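Long-range contacts in foldase protein PrsA (Bacillus subtilis, PDB 4WO7), which assists the folding of secreted proteins after their export from the cell and interconverts the cis and trans forms of peptide bonds before proline: residues 118-123 with 181-186; 111-116 with 207-212; 175-180 with 194-199. All blocks are in the same frame, centred on the assembly; numbering follows the deposited sequence.

Contact 1: 118-123 with 181-186; sequences GKIRAS and AAFKLK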
loop_
_atom_site.group_PDB
_atom_site.type_symbol
_atom_site.label_atom_id
_atom_site.label_comp_id
_atom_site.label_asym_id
_atom_site.label_seq_id
_atom_site.Cartn_x
_atom_site.Cartn_y
_atom_site.Cartn_z
ATOM N N GLY A 118 -20.123 -18.110 -19.850
ATOM C CA GLY A 118 -20.310 -16.988 -20.742
ATOM C C GLY A 118 -19.008 -16.256 -20.972
ATOM O O GLY A 118 -19.002 -15.135 -21.479
ATOM N N LYS A 119 -17.904 -16.899 -20.599
ATOM C CA LYS A 119 -16.568 -16.328 -20.737
ATOM C C LYS A 119 -15.725 -16.946 -21.855
ATOM O O LYS A 119 -15.935 -18.096 -22.250
ATOM C CB LYS A 119 -15.864 -16.458 -19.387
ATOM C CG LYS A 119 -15.907 -15.208 -18.552
ATOM C CD LYS A 119 -15.308 -15.491 -17.159
ATOM C CE LYS A 119 -15.057 -14.204 -16.361
ATOM N NZ LYS A 119 -14.771 -14.489 -14.926
ATOM N N ILE A 120 -14.778 -16.158 -22.363
ATOM C CA ILE A 120 -13.846 -16.612 -23.397
ATOM C C ILE A 120 -12.430 -16.185 -23.029
ATOM O O ILE A 120 -12.238 -15.278 -22.217
ATOM C CB ILE A 120 -14.189 -16.041 -24.806
ATOM C CG1 ILE A 120 -13.975 -14.521 -24.874
ATOM C CG2 ILE A 120 -15.582 -16.481 -25.260
ATOM C CD1 ILE A 120 -13.761 -13.987 -26.281
ATOM N N ARG A 121 -11.453 -16.863 -23.614
ATOM C CA ARG A 121 -10.047 -16.506 -23.462
ATOM C C ARG A 121 -9.494 -15.958 -24.780
ATOM O O ARG A 121 -9.808 -16.483 -25.847
ATOM C CB ARG A 121 -9.268 -17.723 -22.975
ATOM C CG ARG A 121 -7.886 -17.420 -22.468
ATOM C CD ARG A 121 -7.117 -18.696 -22.218
ATOM N NE ARG A 121 -5.754 -18.422 -21.776
ATOM C CZ ARG A 121 -5.348 -18.398 -20.511
ATOM N NH1 ARG A 121 -6.195 -18.608 -19.511
ATOM N NH2 ARG A 121 -4.077 -18.138 -20.244
ATOM N N ALA A 122 -8.667 -14.914 -24.704
ATOM C CA ALA A 122 -8.128 -14.274 -25.908
ATOM C C ALA A 122 -6.776 -13.587 -25.691
ATOM O O ALA A 122 -6.438 -13.178 -24.581
ATOM C CB ALA A 122 -9.128 -13.268 -26.442
ATOM N N SER A 123 -6.007 -13.479 -26.772
ATOM C CA SER A 123 -4.780 -12.687 -26.791
ATOM C C SER A 123 -4.963 -11.453 -27.662
ATOM O O SER A 123 -5.817 -11.443 -28.548
ATOM C CB SER A 123 -3.606 -13.509 -27.315
ATOM O OG SER A 123 -3.433 -14.693 -26.567
ATOM N N ALA A 181 -15.972 -7.072 -30.061
ATOM C CA ALA A 181 -15.206 -7.561 -31.200
ATOM C C ALA A 181 -14.583 -8.925 -30.926
ATOM O O ALA A 181 -14.489 -9.762 -31.823
ATOM C CB ALA A 181 -14.121 -6.561 -31.560
ATOM N N ALA A 182 -14.156 -9.145 -29.688
ATOM C CA ALA A 182 -13.486 -10.390 -29.340
ATOM C C ALA A 182 -14.516 -11.505 -29.327
ATOM O O ALA A 182 -14.257 -12.610 -29.804
ATOM C CB ALA A 182 -12.790 -10.280 -27.992
ATOM N N PHE A 183 -15.682 -11.214 -28.758
ATOM C CA PHE A 183 -16.741 -12.202 -28.646
ATOM C C PHE A 183 -17.386 -12.512 -29.989
ATOM O O PHE A 183 -18.006 -13.559 -30.148
ATOM C CB PHE A 183 -17.784 -11.723 -27.646
ATOM C CG PHE A 183 -17.519 -12.186 -26.254
ATOM C CD1 PHE A 183 -16.689 -11.472 -25.408
ATOM C CD2 PHE A 183 -18.078 -13.362 -25.799
ATOM C CE1 PHE A 183 -16.441 -11.917 -24.127
ATOM C CE2 PHE A 183 -17.835 -13.811 -24.527
ATOM C CZ PHE A 183 -17.019 -13.090 -23.685
ATOM N N LYS A 184 -17.244 -11.600 -30.946
ATOM C CA LYS A 184 -17.718 -11.828 -32.311
ATOM C C LYS A 184 -16.853 -12.839 -33.061
ATOM O O LYS A 184 -17.240 -13.328 -34.125
ATOM C CB LYS A 184 -17.780 -10.513 -33.091
ATOM C CG LYS A 184 -19.035 -9.695 -32.857
ATOM C CD LYS A 184 -18.833 -8.246 -33.271
ATOM C CE LYS A 184 -18.799 -8.077 -34.789
ATOM N NZ LYS A 184 -20.097 -8.259 -35.489
ATOM N N LEU A 185 -15.692 -13.163 -32.504
ATOM C CA LEU A 185 -14.734 -14.016 -33.199
ATOM C C LEU A 185 -15.079 -15.493 -33.038
ATOM O O LEU A 185 -15.862 -15.872 -32.164
ATOM C CB LEU A 185 -13.315 -13.760 -32.683
ATOM C CG LEU A 185 -12.676 -12.427 -33.073
ATOM C CD1 LEU A 185 -11.399 -12.215 -32.279
ATOM C CD2 LEU A 185 -12.389 -12.377 -34.567
ATOM N N LYS A 186 -14.478 -16.321 -33.889
ATOM C CA LYS A 186 -14.593 -17.770 -33.782
ATOM C C LYS A 186 -13.321 -18.255 -33.100
ATOM O O LYS A 186 -12.322 -17.538 -33.086
ATOM C CB LYS A 186 -14.755 -18.401 -35.173
ATOM C CG LYS A 186 -15.510 -19.721 -35.218
ATOM C CD LYS A 186 -16.749 -19.615 -36.110
ATOM C CE LYS A 186 -17.477 -20.948 -36.248
ATOM N NZ LYS A 186 -18.716 -20.837 -37.071
#

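Contact 2: 111-116 with 207-212; sequences EYWEGL and EERGKY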
loop_
_atom_site.group_PDB
_atom_site.type_symbol
_atom_site.label_atom_id
_atom_site.label_comp_id
_atom_site.label_asym_id
_atom_site.label_seq_id
_atom_site.Cartn_x
_atom_site.Cartn_y
_atom_site.Cartn_z
ATOM N N GLU A 111 -15.966 -25.208 -9.047
ATOM C CA GLU A 111 -16.207 -23.827 -8.650
ATOM C C GLU A 111 -15.567 -22.841 -9.609
ATOM O O GLU A 111 -16.059 -21.729 -9.779
ATOM C CB GLU A 111 -15.648 -23.572 -7.256
ATOM C CG GLU A 111 -15.750 -22.133 -6.803
ATOM C CD GLU A 111 -15.226 -21.935 -5.397
ATOM O OE1 GLU A 111 -15.254 -20.786 -4.911
ATOM O OE2 GLU A 111 -14.783 -22.928 -4.779
ATOM N N TYR A 112 -14.420 -23.213 -10.164
ATOM C CA TYR A 112 -13.749 -22.373 -11.147
ATOM C C TYR A 112 -14.450 -22.490 -12.501
ATOM O O TYR A 112 -14.583 -21.505 -13.232
ATOM C CB TYR A 112 -12.273 -22.743 -11.273
ATOM C CG TYR A 112 -11.495 -21.808 -12.177
ATOM C CD1 TYR A 112 -11.017 -20.592 -11.705
ATOM C CD2 TYR A 112 -11.256 -22.131 -13.504
ATOM C CE1 TYR A 112 -10.314 -19.730 -12.529
ATOM C CE2 TYR A 112 -10.556 -21.271 -14.336
ATOM C CZ TYR A 112 -10.086 -20.074 -13.843
ATOM O OH TYR A 112 -9.388 -19.224 -14.673
ATOM N N TRP A 113 -14.879 -23.706 -12.835
ATOM C CA TRP A 113 -15.585 -23.960 -14.082
ATOM C C TRP A 113 -16.838 -23.094 -14.136
ATOM O O TRP A 113 -17.048 -22.359 -15.099
ATOM C CB TRP A 113 -15.943 -25.451 -14.167
ATOM C CG TRP A 113 -16.612 -25.900 -15.425
ATOM C CD1 TRP A 113 -16.006 -26.244 -16.599
ATOM C CD2 TRP A 113 -18.020 -26.078 -15.633
ATOM N NE1 TRP A 113 -16.949 -26.616 -17.528
ATOM C CE2 TRP A 113 -18.194 -26.516 -16.961
ATOM C CE3 TRP A 113 -19.151 -25.888 -14.832
ATOM C CZ2 TRP A 113 -19.447 -26.777 -17.502
ATOM C CZ3 TRP A 113 -20.395 -26.147 -15.374
ATOM C CH2 TRP A 113 -20.533 -26.586 -16.694
ATOM N N GLU A 114 -17.671 -23.184 -13.104
ATOM C CA GLU A 114 -18.820 -22.294 -12.961
ATOM C C GLU A 114 -18.294 -20.935 -12.496
ATOM O O GLU A 114 -17.865 -20.778 -11.357
ATOM C CB GLU A 114 -19.851 -22.882 -11.998
ATOM C CG GLU A 114 -19.389 -22.971 -10.557
ATOM C CD GLU A 114 -20.089 -24.069 -9.774
ATOM O OE1 GLU A 114 -20.993 -24.729 -10.331
ATOM O OE2 GLU A 114 -19.732 -24.272 -8.593
ATOM N N GLY A 115 -18.345 -19.949 -13.378
ATOM C CA GLY A 115 -17.715 -18.667 -13.132
ATOM C C GLY A 115 -16.925 -18.369 -14.392
ATOM O O GLY A 115 -16.538 -17.234 -14.663
ATOM N N LEU A 116 -16.661 -19.434 -15.144
ATOM C CA LEU A 116 -16.143 -19.355 -16.503
ATOM C C LEU A 116 -17.317 -19.295 -17.509
ATOM O O LEU A 116 -17.115 -19.275 -18.724
ATOM C CB LEU A 116 -15.219 -20.556 -16.772
ATOM C CG LEU A 116 -13.738 -20.325 -17.115
ATOM C CD1 LEU A 116 -13.067 -19.269 -16.227
ATOM C CD2 LEU A 116 -12.963 -21.640 -17.014
ATOM N N GLU A 207 -9.965 -19.826 -27.110
ATOM C CA GLU A 207 -10.784 -20.990 -26.830
ATOM C C GLU A 207 -12.162 -20.603 -26.339
ATOM O O GLU A 207 -12.335 -19.581 -25.664
ATOM C CB GLU A 207 -10.084 -21.913 -25.818
ATOM C CG GLU A 207 -9.735 -21.316 -24.445
ATOM C CD GLU A 207 -9.405 -22.393 -23.409
ATOM O OE1 GLU A 207 -9.978 -23.502 -23.489
ATOM O OE2 GLU A 207 -8.564 -22.135 -22.516
ATOM N N GLU A 208 -13.135 -21.441 -26.678
ATOM C CA GLU A 208 -14.432 -21.371 -26.047
ATOM C C GLU A 208 -14.350 -22.201 -24.791
ATOM O O GLU A 208 -13.428 -22.992 -24.579
ATOM C CB GLU A 208 -15.569 -21.881 -26.930
ATOM C CG GLU A 208 -16.019 -20.942 -28.012
ATOM C CD GLU A 208 -17.126 -21.551 -28.835
ATOM O OE1 GLU A 208 -17.475 -22.721 -28.569
ATOM O OE2 GLU A 208 -17.656 -20.870 -29.734
ATOM N N ARG A 209 -15.334 -21.963 -23.955
ATOM C CA ARG A 209 -15.429 -22.519 -22.629
ATOM C C ARG A 209 -15.862 -23.967 -22.394
ATOM O O ARG A 209 -15.502 -24.537 -21.386
ATOM C CB ARG A 209 -16.398 -21.627 -21.885
ATOM C CG ARG A 209 -16.384 -21.808 -20.435
ATOM C CD ARG A 209 -17.711 -22.314 -20.001
ATOM N NE ARG A 209 -17.563 -22.958 -18.717
ATOM C CZ ARG A 209 -18.442 -22.867 -17.732
ATOM N NH1 ARG A 209 -19.555 -22.164 -17.864
ATOM N NH2 ARG A 209 -18.188 -23.484 -16.608
ATOM N N GLY A 210 -16.635 -24.555 -23.293
ATOM C CA GLY A 210 -17.576 -25.603 -22.917
ATOM C C GLY A 210 -17.420 -26.455 -21.651
ATOM O O GLY A 210 -17.602 -25.982 -20.528
ATOM N N LYS A 211 -17.121 -27.733 -21.858
ATOM C CA LYS A 211 -17.468 -28.795 -20.905
ATOM C C LYS A 211 -16.524 -29.139 -19.738
ATOM O O LYS A 211 -15.312 -29.163 -19.897
ATOM C CB LYS A 211 -17.697 -30.061 -21.727
ATOM C CG LYS A 211 -19.083 -30.633 -21.586
ATOM C CD LYS A 211 -19.306 -31.785 -22.542
ATOM C CE LYS A 211 -20.533 -31.547 -23.405
ATOM N NZ LYS A 211 -20.871 -32.742 -24.219
ATOM N N TYR A 212 -17.107 -29.455 -18.579
ATOM C CA TYR A 212 -16.356 -29.947 -17.419
ATOM C C TYR A 212 -16.047 -31.413 -17.713
ATOM O O TYR A 212 -16.662 -31.990 -18.607
ATOM C CB TYR A 212 -17.163 -29.783 -16.122
ATOM C CG TYR A 212 -16.427 -30.110 -14.834
ATOM C CD1 TYR A 212 -16.413 -31.398 -14.307
ATOM C CD2 TYR A 212 -15.770 -29.107 -14.128
ATOM C CE1 TYR A 212 -15.744 -31.675 -13.121
ATOM C CE2 TYR A 212 -15.106 -29.372 -12.952
ATOM C CZ TYR A 212 -15.094 -30.654 -12.450
ATOM O OH TYR A 212 -14.429 -30.903 -11.271
#

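Contact 3: 175-180 with 194-199; sequences DETFSK and VKTQYG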
loop_
_atom_site.group_PDB
_atom_site.type_symbol
_atom_site.label_atom_id
_atom_site.label_comp_id
_atom_site.label_asym_id
_atom_site.label_seq_id
_atom_site.Cartn_x
_atom_site.Cartn_y
_atom_site.Cartn_z
ATOM N N ASP A 175 -12.989 -3.157 -22.155
ATOM C CA ASP A 175 -13.658 -2.128 -22.946
ATOM C C ASP A 175 -14.737 -2.760 -23.824
ATOM O O ASP A 175 -14.550 -3.864 -24.335
ATOM C CB ASP A 175 -12.629 -1.377 -23.799
ATOM C CG ASP A 175 -13.256 -0.324 -24.691
ATOM O OD1 ASP A 175 -14.310 0.232 -24.319
ATOM O OD2 ASP A 175 -12.681 -0.044 -25.764
ATOM N N GLU A 176 -15.866 -2.074 -24.000
ATOM C CA GLU A 176 -16.964 -2.640 -24.783
ATOM C C GLU A 176 -16.624 -2.725 -26.263
ATOM O O GLU A 176 -17.178 -3.556 -26.977
ATOM C CB GLU A 176 -18.249 -1.831 -24.631
ATOM C CG GLU A 176 -18.999 -2.080 -23.346
ATOM C CD GLU A 176 -20.328 -1.354 -23.318
ATOM O OE1 GLU A 176 -20.969 -1.249 -24.389
ATOM O OE2 GLU A 176 -20.672 -0.781 -22.264
ATOM N N THR A 177 -15.719 -1.870 -26.727
ATOM C CA THR A 177 -15.322 -1.907 -28.128
ATOM C C THR A 177 -14.493 -3.151 -28.404
ATOM O O THR A 177 -14.635 -3.786 -29.448
ATOM C CB THR A 177 -14.492 -0.667 -28.540
ATOM O OG1 THR A 177 -15.110 0.530 -28.054
ATOM C CG2 THR A 177 -14.366 -0.595 -30.054
ATOM N N PHE A 178 -13.630 -3.494 -27.454
ATOM C CA PHE A 178 -12.750 -4.644 -27.597
ATOM C C PHE A 178 -13.464 -5.977 -27.408
ATOM O O PHE A 178 -13.351 -6.871 -28.244
ATOM C CB PHE A 178 -11.606 -4.556 -26.591
ATOM C CG PHE A 178 -10.718 -5.755 -26.598
ATOM C CD1 PHE A 178 -9.644 -5.824 -27.462
ATOM C CD2 PHE A 178 -10.978 -6.833 -25.770
ATOM C CE1 PHE A 178 -8.824 -6.931 -27.481
ATOM C CE2 PHE A 178 -10.166 -7.948 -25.788
ATOM C CZ PHE A 178 -9.088 -7.997 -26.650
ATOM N N SER A 179 -14.209 -6.097 -26.314
ATOM C CA SER A 179 -14.840 -7.364 -25.951
ATOM C C SER A 179 -15.950 -7.771 -26.914
ATOM O O SER A 179 -16.126 -8.954 -27.205
ATOM C CB SER A 179 -15.391 -7.281 -24.524
ATOM O OG SER A 179 -16.331 -6.228 -24.395
ATOM N N LYS A 180 -16.679 -6.788 -27.426
ATOM C CA LYS A 180 -17.724 -7.045 -28.405
ATOM C C LYS A 180 -17.081 -7.669 -29.635
ATOM O O LYS A 180 -17.565 -8.666 -30.172
ATOM C CB LYS A 180 -18.438 -5.745 -28.763
ATOM C CG LYS A 180 -19.456 -5.315 -27.723
ATOM C CD LYS A 180 -20.145 -4.020 -28.108
ATOM C CE LYS A 180 -21.236 -3.665 -27.117
ATOM N NZ LYS A 180 -21.899 -2.386 -27.475
ATOM N N VAL A 194 -8.572 -3.475 -34.678
ATOM C CA VAL A 194 -9.711 -2.959 -33.919
ATOM C C VAL A 194 -9.334 -1.671 -33.200
ATOM O O VAL A 194 -8.563 -1.688 -32.242
ATOM C CB VAL A 194 -10.219 -3.996 -32.880
ATOM C CG1 VAL A 194 -11.304 -3.406 -31.982
ATOM C CG2 VAL A 194 -10.716 -5.260 -33.566
ATOM N N LYS A 195 -9.897 -0.560 -33.666
ATOM C CA LYS A 195 -9.630 0.756 -33.094
ATOM C C LYS A 195 -10.301 0.920 -31.733
ATOM O O LYS A 195 -11.498 0.663 -31.593
ATOM C CB LYS A 195 -10.111 1.851 -34.056
ATOM C CG LYS A 195 -10.064 3.270 -33.498
ATOM C CD LYS A 195 -8.650 3.668 -33.103
ATOM C CE LYS A 195 -8.589 5.087 -32.564
ATOM N NZ LYS A 195 -7.238 5.402 -32.023
ATOM N N THR A 196 -9.530 1.346 -30.736
ATOM C CA THR A 196 -10.078 1.665 -29.417
ATOM C C THR A 196 -9.359 2.854 -28.792
ATOM O O THR A 196 -8.568 3.534 -29.449
ATOM C CB THR A 196 -9.984 0.485 -28.428
ATOM O OG1 THR A 196 -8.612 0.250 -28.085
ATOM C CG2 THR A 196 -10.598 -0.774 -29.010
ATOM N N GLN A 197 -9.645 3.098 -27.516
ATOM C CA GLN A 197 -9.052 4.222 -26.807
ATOM C C GLN A 197 -7.540 4.054 -26.734
ATOM O O GLN A 197 -6.783 5.017 -26.879
ATOM C CB GLN A 197 -9.579 4.338 -25.376
ATOM C CG GLN A 197 -11.086 4.502 -25.226
ATOM C CD GLN A 197 -11.774 3.237 -24.711
ATOM O OE1 GLN A 197 -11.125 2.240 -24.387
ATOM N NE2 GLN A 197 -13.096 3.285 -24.615
ATOM N N TYR A 198 -7.109 2.816 -26.508
ATOM C CA TYR A 198 -5.703 2.523 -26.263
ATOM C C TYR A 198 -4.920 2.475 -27.572
ATOM O O TYR A 198 -3.704 2.665 -27.579
ATOM C CB TYR A 198 -5.547 1.182 -25.531
ATOM C CG TYR A 198 -6.554 0.928 -24.424
ATOM C CD1 TYR A 198 -6.383 1.464 -23.153
ATOM C CD2 TYR A 198 -7.665 0.125 -24.651
ATOM C CE1 TYR A 198 -7.305 1.219 -22.145
ATOM C CE2 TYR A 198 -8.587 -0.125 -23.650
ATOM C CZ TYR A 198 -8.402 0.422 -22.401
ATOM O OH TYR A 198 -9.319 0.173 -21.406
ATOM N N GLY A 199 -5.622 2.223 -28.676
ATOM C CA GLY A 199 -4.996 2.170 -29.986
ATOM C C GLY A 199 -5.676 1.163 -30.896
ATOM O O GLY A 199 -6.902 1.047 -30.901
#

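Contact 1: 118-123 with 181-186
I120 packs over one face of the F183 ring, and this single aliphatic-aromatic pair carries most of the contact between the first strand of the parvulin-type sheet and the last turn of helix 176-183. The principal interaction is a CH-pi contact: I120 CG1 stands 3.8 Å from the centroid of the F183 ring, only 21° off the ring normal and displaced toward the rim. The first torsion of I120 puts CG1 between the backbone N and the carbonyl carbon (chi1 67°), and CG2 beside the N. Both branches thereby reach the same aromatic ring, with CG2 meeting CE2 of F183 at 3.6 Å. The two side chains cross obliquely.

A second group of contacts is also apolar but is made by the tip of the isoleucine. I120 CD1 passes the phenylalanine and reaches CB of A182 at 4.2 Å. The same methyl rests 3.8 Å from A182 O, a carbonyl already engaged by L185 N.

Backbone atoms approach the ring differently, at its edge rather than its face. G118 O lies near the ring plane, 3.5 Å from F183 CE2, and K119 CA is close to CZ. The ring thus has an aliphatic side chain over one face and main chain along part of its rim, while hydrogen bonding between the segments is absent.

Strand 119-127 runs between strands 164-169 and 200-207, with I120 paired through its backbone to F168 and its side chain also touching K205. Helix 176-183 packs on this sheet; F183 meets K170 in the loop after strand 164-169, and L185 reaches I203 on strand 200-207.

Contact 2: 111-116 with 207-212
W113 sits with its indole between R209 and Y212, in a cation-pi contact on one face and CH-pi and T-shaped contacts on the other, and so ties the chain entering the parvulin-type sheet to the chain leaving it. On the first face, R209 CZ lies 3.9 Å from the centroid of the five-membered ring, close to its normal. The outer NH2 of R209 is modelled too near W113, so its exact position is doubtful. Y212 CB covers the opposite face, a CH-pi contact 3.5 Å from the same centroid. The phenol then turns its edge toward the indole, with planes at 85°. The first torsion of W113 sets CG anti to the backbone N (chi1 -177°). L116 backs the arginine: its CB is 3.9 Å from R209 NE. An alanine in place of W113 would probably open a gap between R209 and Y212 and leave the guanidinium without its aromatic partner.

The solvent side is much looser. E114, G210 and K211 are exposed and add little; the E114 carboxylate has a long, weak ion pair with K110 instead of reaching R209. The phenol OH of Y212 bonds to K216, at the start of helix 216-228. The one hydrogen bond between the segments is weak as well: W113 NE1 donates to G210 O over 3.1 Å, bent to 128°.

Contact 3: 175-180 with 194-199
D175 and Q197 reach toward each other tip to tip, joining the N-terminus of helix 176-183 to the turn of a beta-hairpin in the parvulin-type domain. Residues 196-199 form that turn, which connects strand 194-195 to strand 200-207; Q197 and Y198 occupy its corners with type I backbone angles.

The carboxylate of D175 and the amide of Q197 are tilted against each other, their planes 44° apart. The glutamine chain bends at chi2 (107°), which swings its CD round toward the aspartate. Q197 NE2 donates to D175 OD1 in a weak bond of 3.3 Å, fairly straight at 154°. Q197 OE1 faces the other carboxylate oxygen, acceptor to acceptor, and adds no bond.

D175 has a second role as the N-cap of the helix. Its OD1 also accepts from T177 N at 3.5 Å, a weak capping bond, while T177 OG1 donates weakly to OD2. One carboxylate therefore gathers weak donors from both the helix end and the hairpin. Its negative charge, set at the amino end of a helix, would probably be favoured by the helix dipole. Beside it, D175 CB meets the Y198 ring at the edge, 4.2 Å from CE2.

T177 and T196 are oriented otherwise: they slide past each other in opposite directions, methyl against methyl, with their CG2 atoms 3.9 Å apart. T196 OG1 is turned to its own hairpin, where it accepts weakly from Y198 N in an ST turn and also has a weak bond with H201 NE2. Deeper in, the F178 ring meets that of H201. At the outer end, the methyl CG2 of T177 lies 3.5 Å from K195 O.

How the contacts relate
Contacts 1 and 3 lie in the parvulin-type domain, and contact 2 where the chain enters and leaves its sheet; they differ in burial and chemistry. Contacts 1 and 3 share helix 176-183 and reach the same sheet: contact 1 holds the helix's C-terminal end by apolar packing against an inner strand, whereas contact 3 holds its N-terminal end to an outer hairpin by weak polar bonds and methyl packing. Both are partly buried, and A181 packs on V194 between them. Contact 2 lies at the surface, relying on cation-pi and aromatic contacts. It touches contact 1 through K119 and R209, but remains about 11 Å from contact 3 between nearest atoms.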